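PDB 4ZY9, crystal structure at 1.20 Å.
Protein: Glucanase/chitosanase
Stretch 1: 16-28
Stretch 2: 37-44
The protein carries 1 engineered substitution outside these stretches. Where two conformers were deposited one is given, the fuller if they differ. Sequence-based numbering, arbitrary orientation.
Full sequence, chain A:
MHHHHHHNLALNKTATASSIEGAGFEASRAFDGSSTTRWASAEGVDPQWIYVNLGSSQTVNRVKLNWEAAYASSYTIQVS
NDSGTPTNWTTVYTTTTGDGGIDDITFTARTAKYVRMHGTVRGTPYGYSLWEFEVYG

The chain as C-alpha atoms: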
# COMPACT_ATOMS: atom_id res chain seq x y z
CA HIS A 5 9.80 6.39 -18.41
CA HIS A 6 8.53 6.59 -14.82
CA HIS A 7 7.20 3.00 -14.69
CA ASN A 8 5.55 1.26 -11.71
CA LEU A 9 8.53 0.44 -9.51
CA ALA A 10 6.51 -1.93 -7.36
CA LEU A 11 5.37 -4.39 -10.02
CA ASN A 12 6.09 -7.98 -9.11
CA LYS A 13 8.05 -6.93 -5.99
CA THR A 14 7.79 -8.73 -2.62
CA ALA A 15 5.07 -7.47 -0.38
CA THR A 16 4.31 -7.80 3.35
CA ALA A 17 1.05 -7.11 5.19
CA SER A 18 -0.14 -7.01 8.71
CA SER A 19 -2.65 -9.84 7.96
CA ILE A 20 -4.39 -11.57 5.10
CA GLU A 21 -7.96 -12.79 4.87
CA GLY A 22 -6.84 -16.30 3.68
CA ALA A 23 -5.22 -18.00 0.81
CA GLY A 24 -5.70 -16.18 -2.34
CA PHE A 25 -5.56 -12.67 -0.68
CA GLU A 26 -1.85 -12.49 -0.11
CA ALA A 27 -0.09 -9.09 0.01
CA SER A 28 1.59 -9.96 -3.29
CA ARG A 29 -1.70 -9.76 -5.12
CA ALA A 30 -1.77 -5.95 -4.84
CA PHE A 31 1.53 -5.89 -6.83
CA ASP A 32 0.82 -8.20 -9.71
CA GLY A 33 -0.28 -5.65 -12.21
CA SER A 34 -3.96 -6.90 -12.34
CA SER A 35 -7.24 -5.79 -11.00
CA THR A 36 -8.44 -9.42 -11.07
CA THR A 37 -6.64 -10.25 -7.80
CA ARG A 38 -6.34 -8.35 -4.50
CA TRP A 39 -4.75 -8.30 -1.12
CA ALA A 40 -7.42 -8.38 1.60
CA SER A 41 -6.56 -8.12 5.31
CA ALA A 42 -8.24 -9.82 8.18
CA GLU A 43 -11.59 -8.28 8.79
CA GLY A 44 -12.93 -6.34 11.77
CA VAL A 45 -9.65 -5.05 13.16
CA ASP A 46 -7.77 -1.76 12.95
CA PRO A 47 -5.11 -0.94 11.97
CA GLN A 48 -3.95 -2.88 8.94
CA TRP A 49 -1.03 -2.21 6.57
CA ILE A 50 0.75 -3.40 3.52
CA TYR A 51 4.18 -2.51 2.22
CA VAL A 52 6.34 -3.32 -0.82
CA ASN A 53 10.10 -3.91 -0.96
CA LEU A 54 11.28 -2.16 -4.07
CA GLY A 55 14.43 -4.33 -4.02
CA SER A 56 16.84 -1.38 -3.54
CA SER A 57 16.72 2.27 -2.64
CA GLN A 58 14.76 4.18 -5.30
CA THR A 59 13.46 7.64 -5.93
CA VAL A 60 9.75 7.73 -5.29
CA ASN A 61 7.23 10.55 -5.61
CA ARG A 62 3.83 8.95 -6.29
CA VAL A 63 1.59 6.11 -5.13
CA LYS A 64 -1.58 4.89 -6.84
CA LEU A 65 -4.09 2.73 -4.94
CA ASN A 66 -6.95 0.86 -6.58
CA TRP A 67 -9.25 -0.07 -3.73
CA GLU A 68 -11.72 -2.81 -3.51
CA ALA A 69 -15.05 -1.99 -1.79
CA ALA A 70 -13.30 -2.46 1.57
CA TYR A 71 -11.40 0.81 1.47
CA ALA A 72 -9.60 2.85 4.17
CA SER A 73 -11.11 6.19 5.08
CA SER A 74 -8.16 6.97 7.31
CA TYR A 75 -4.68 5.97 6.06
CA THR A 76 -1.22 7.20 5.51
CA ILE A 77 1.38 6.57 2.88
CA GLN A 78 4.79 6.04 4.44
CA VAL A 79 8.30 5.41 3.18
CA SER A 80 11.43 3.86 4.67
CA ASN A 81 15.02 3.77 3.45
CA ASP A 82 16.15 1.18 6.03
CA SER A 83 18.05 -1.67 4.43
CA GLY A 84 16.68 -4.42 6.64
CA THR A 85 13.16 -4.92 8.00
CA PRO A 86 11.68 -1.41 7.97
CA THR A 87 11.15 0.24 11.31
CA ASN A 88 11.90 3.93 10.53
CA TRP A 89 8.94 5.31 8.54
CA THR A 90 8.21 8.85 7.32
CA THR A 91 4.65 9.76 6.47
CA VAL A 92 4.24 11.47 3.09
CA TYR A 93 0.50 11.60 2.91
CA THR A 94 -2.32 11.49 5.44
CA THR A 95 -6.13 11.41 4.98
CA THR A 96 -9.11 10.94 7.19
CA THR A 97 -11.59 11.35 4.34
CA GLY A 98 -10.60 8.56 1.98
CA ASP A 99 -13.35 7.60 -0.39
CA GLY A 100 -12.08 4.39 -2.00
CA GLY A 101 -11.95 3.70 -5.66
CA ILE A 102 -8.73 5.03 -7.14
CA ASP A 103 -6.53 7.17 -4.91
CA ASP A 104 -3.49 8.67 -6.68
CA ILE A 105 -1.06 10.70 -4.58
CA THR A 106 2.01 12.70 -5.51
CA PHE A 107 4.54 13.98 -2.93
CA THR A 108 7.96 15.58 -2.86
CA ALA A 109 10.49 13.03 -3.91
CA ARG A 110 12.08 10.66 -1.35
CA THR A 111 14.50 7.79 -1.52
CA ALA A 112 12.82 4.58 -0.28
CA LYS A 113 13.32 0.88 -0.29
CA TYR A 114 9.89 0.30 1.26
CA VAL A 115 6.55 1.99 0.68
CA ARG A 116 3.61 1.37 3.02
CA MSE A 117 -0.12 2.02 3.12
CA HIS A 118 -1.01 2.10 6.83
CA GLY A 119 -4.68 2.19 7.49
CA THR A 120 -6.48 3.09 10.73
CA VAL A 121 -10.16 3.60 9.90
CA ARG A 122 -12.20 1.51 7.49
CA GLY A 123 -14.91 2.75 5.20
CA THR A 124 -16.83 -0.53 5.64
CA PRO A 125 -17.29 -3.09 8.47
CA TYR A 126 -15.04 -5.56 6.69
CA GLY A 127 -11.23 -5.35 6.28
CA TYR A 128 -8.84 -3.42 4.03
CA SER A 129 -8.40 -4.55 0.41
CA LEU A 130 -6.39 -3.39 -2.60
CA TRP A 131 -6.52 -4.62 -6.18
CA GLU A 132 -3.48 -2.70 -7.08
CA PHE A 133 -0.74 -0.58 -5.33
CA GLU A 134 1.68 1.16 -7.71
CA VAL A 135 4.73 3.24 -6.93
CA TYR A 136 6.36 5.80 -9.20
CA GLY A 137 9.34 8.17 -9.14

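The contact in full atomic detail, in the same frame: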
# COMPACT_ATOMS: atom_id res chain seq x y z
N THR A 16 4.53 -7.37 1.97
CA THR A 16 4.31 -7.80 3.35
C THR A 16 3.10 -7.12 3.88
O THR A 16 3.06 -5.87 3.71
CB THR A 16 5.57 -7.46 4.17
OG1 THR A 16 6.71 -8.09 3.52
CG2 THR A 16 5.45 -7.96 5.53
N ALA A 17 2.24 -7.74 4.59
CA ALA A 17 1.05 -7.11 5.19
C ALA A 17 0.89 -7.43 6.61
O ALA A 17 1.42 -8.50 7.10
CB ALA A 17 -0.24 -7.46 4.44
N SER A 18 0.15 -6.71 7.34
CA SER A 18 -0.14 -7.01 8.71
C SER A 18 -0.99 -8.29 8.83
O SER A 18 -0.80 -9.04 9.83
CB SER A 18 -1.03 -5.89 9.29
OG SER A 18 -2.07 -5.55 8.41
N SER A 19 -1.84 -8.64 7.92
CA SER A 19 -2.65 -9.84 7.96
C SER A 19 -3.16 -10.08 6.54
O SER A 19 -3.15 -9.12 5.67
CB SER A 19 -3.81 -9.76 8.90
OG SER A 19 -4.75 -8.83 8.49
N ILE A 20 -3.70 -11.27 6.31
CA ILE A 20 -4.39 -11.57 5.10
C ILE A 20 -5.69 -12.28 5.45
O ILE A 20 -5.79 -12.95 6.52
CB ILE A 20 -3.59 -12.42 4.06
CG1 ILE A 20 -3.33 -13.85 4.60
CG2 ILE A 20 -2.30 -11.67 3.67
CD1 ILE A 20 -2.69 -14.65 3.54
N GLU A 21 -6.68 -12.18 4.64
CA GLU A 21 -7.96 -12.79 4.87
C GLU A 21 -7.83 -14.30 4.80
O GLU A 21 -8.55 -14.98 5.64
CB GLU A 21 -9.00 -12.31 3.84
CG GLU A 21 -10.43 -12.72 4.17
CD GLU A 21 -11.33 -12.41 3.00
OE1 GLU A 21 -11.88 -13.30 2.29
OE2 GLU A 21 -11.52 -11.24 2.74
N GLY A 22 -7.02 -14.83 3.92
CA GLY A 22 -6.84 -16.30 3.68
C GLY A 22 -6.02 -16.43 2.45
O GLY A 22 -5.69 -15.45 1.77
N ALA A 23 -5.79 -17.68 2.06
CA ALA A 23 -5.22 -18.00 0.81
C ALA A 23 -5.95 -17.41 -0.35
O ALA A 23 -7.16 -17.48 -0.42
CB ALA A 23 -5.08 -19.52 0.64
N GLY A 24 -5.21 -16.82 -1.23
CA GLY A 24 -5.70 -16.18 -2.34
C GLY A 24 -5.79 -14.63 -2.18
O GLY A 24 -6.01 -13.94 -3.22
N PHE A 25 -5.48 -14.13 -1.01
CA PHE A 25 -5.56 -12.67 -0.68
C PHE A 25 -4.26 -12.18 -0.14
O PHE A 25 -4.22 -11.20 0.63
CB PHE A 25 -6.70 -12.47 0.31
CG PHE A 25 -8.04 -12.78 -0.32
CD1 PHE A 25 -8.53 -11.94 -1.31
CD2 PHE A 25 -8.80 -13.90 0.02
CE1 PHE A 25 -9.77 -12.19 -1.94
CE2 PHE A 25 -10.05 -14.09 -0.55
CZ PHE A 25 -10.53 -13.25 -1.49
N GLU A 26 -3.19 -12.82 -0.55
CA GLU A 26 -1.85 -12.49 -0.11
C GLU A 26 -1.47 -11.03 -0.49
O GLU A 26 -1.98 -10.46 -1.47
CB GLU A 26 -0.81 -13.42 -0.74
CG GLU A 26 -0.91 -14.89 -0.32
CD GLU A 26 -2.04 -15.64 -1.04
OE1 GLU A 26 -2.58 -15.18 -2.04
OE2 GLU A 26 -2.40 -16.78 -0.54
N ALA A 27 -0.57 -10.48 0.28
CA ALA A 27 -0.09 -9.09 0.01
C ALA A 27 0.42 -8.96 -1.41
O ALA A 27 0.17 -7.92 -2.04
CB ALA A 27 1.00 -8.77 1.02
N SER A 28 1.08 -9.98 -1.92
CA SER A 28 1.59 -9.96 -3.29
C SER A 28 0.55 -9.62 -4.33
O SER A 28 0.89 -9.16 -5.40
CB SER A 28 2.30 -11.37 -3.63
OG SER A 28 1.25 -12.36 -3.68
N THR A 37 -7.15 -9.63 -9.03
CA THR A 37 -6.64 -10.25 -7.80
C THR A 37 -6.43 -9.09 -6.81
O THR A 37 -6.24 -7.93 -7.22
CB THR A 37 -5.27 -10.89 -8.04
OG1 THR A 37 -4.36 -9.81 -8.48
CG2 THR A 37 -5.30 -12.00 -8.95
N ARG A 38 -6.54 -9.39 -5.54
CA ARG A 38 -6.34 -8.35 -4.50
C ARG A 38 -5.75 -8.92 -3.23
O ARG A 38 -5.99 -10.10 -2.90
CB ARG A 38 -7.71 -7.71 -4.21
CG ARG A 38 -8.84 -8.65 -3.69
CD ARG A 38 -10.13 -7.93 -3.70
NE ARG A 38 -11.21 -8.88 -3.40
CZ ARG A 38 -11.72 -9.13 -2.20
NH1 ARG A 38 -11.37 -8.39 -1.14
NH2 ARG A 38 -12.68 -10.02 -2.06
N TRP A 39 -4.97 -8.09 -2.55
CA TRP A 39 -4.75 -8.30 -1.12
C TRP A 39 -6.04 -7.98 -0.39
O TRP A 39 -6.71 -6.99 -0.71
CB TRP A 39 -3.65 -7.35 -0.63
CG TRP A 39 -3.57 -7.27 0.83
CD1 TRP A 39 -3.21 -8.34 1.71
CD2 TRP A 39 -3.82 -6.13 1.67
NE1 TRP A 39 -3.25 -7.89 2.99
CE2 TRP A 39 -3.60 -6.54 3.03
CE3 TRP A 39 -4.20 -4.80 1.45
CZ2 TRP A 39 -3.65 -5.68 4.11
CZ3 TRP A 39 -4.31 -3.97 2.50
CH2 TRP A 39 -4.04 -4.39 3.82
N ALA A 40 -6.34 -8.75 0.64
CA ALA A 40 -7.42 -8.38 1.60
C ALA A 40 -6.87 -8.74 2.98
O ALA A 40 -6.33 -9.88 3.15
CB ALA A 40 -8.70 -9.13 1.30
N SER A 41 -7.03 -7.87 3.93
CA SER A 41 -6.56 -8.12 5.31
C SER A 41 -7.58 -8.97 6.04
O SER A 41 -8.71 -9.20 5.60
CB SER A 41 -6.48 -6.72 6.04
OG SER A 41 -7.71 -6.18 6.34
N ALA A 42 -7.21 -9.35 7.28
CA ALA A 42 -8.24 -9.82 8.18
C ALA A 42 -9.29 -8.80 8.37
O ALA A 42 -8.98 -7.61 8.30
CB ALA A 42 -7.63 -10.21 9.53
N GLU A 43 -10.52 -9.19 8.67
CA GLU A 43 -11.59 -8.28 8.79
C GLU A 43 -11.86 -7.88 10.25
O GLU A 43 -11.59 -8.68 11.20
CB GLU A 43 -12.88 -8.86 8.21
CG GLU A 43 -12.77 -9.42 6.77
CD GLU A 43 -14.07 -10.09 6.21
OE1 GLU A 43 -14.34 -11.17 6.80
OE2 GLU A 43 -14.82 -9.62 5.24
N GLY A 44 -12.47 -6.75 10.44
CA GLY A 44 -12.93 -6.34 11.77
C GLY A 44 -11.92 -5.72 12.71
O GLY A 44 -12.25 -5.49 13.89
O HOH W 1 -10.98 -8.93 4.02
O HOH W 2 -12.85 -9.95 0.87
O HOH W 3 -7.28 -12.15 -5.04

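How do the two backbones meet? Stretch 1 leaves its strand after Ala17 and continues as loop and turn alongside stretch 2, whose short strand is Trp39 and Ala40. The CA atoms come closest at Ile20 and Ser41, 4.1 Å apart, and again at Phe25 and Trp39, 4.5 Å apart. Ala40 is held through both of its backbone polar groups: its N donates to Phe25 O at 3.2 Å, and its O accepts from Glu21 N at 2.8 Å. CA-H...O contacts fill in around these bonds, Ile20 CA lying 3.2 Å from Ala40 O and Phe25 CA 3.4 Å from Arg38 O.

What lets stretch 1 supply both Glu21 N and Phe25 O to the same residue? Between them the chain reverses in a type II turn from Gly22 to Phe25, closed by Phe25 N donating to Gly22 O at 3.1 Å. Gly24 has a positive phi, and at its backbone angles a CB would be jammed against the carbonyl O of Ala23, so glycine fits. Glu26 points away from stretch 2 and braces the turn instead, its OE2 accepting from Gly24 N at 2.9 Å.

How is the Trp39 side chain held? Its indole NE1 donates to Ser19 O at 3.0 Å, with the oxygen at the ring edge, where an N-H can reach it. This satisfies the polar atom of a buried ring. Apolar groups of Ala17, Ile20 and Ala27 pack on that ring along with backbone atoms, including Phe25 O, 3.2 Å from Trp39 CD1. The CA-to-CB bond of Ala17 points toward stretch 2, and its methyl comes close to the indole, with Ala17 CB 3.4 Å from Trp39 NE1. Ser19 also uses its hydroxyl, with OG accepting from Ala42 N at 2.8 Å, so one residue grips two points of stretch 2.

What closes the more open side of the contact? The Arg38 side chain extends so that Phe25 CE1 lies over one face of its guanidinium, 3.6 Å from Arg38 NH2, while Phe25 CD1 packs 3.8 Å from Ala40 CB. Ala40 CB points toward stretch 1. Water 2 donates to Glu21 OE2 at 2.6 Å and accepts from Arg38 NH2 at 2.9 Å; water 1 donates to Glu21 OE2 at 2.7 Å and to Ser41 O at 2.8 Å. Water 3 links the backbones, accepting from Arg38 N and donating to Gly24 O, both at 2.9 Å. Altogether the contact buries 570 Å², counting both stretches.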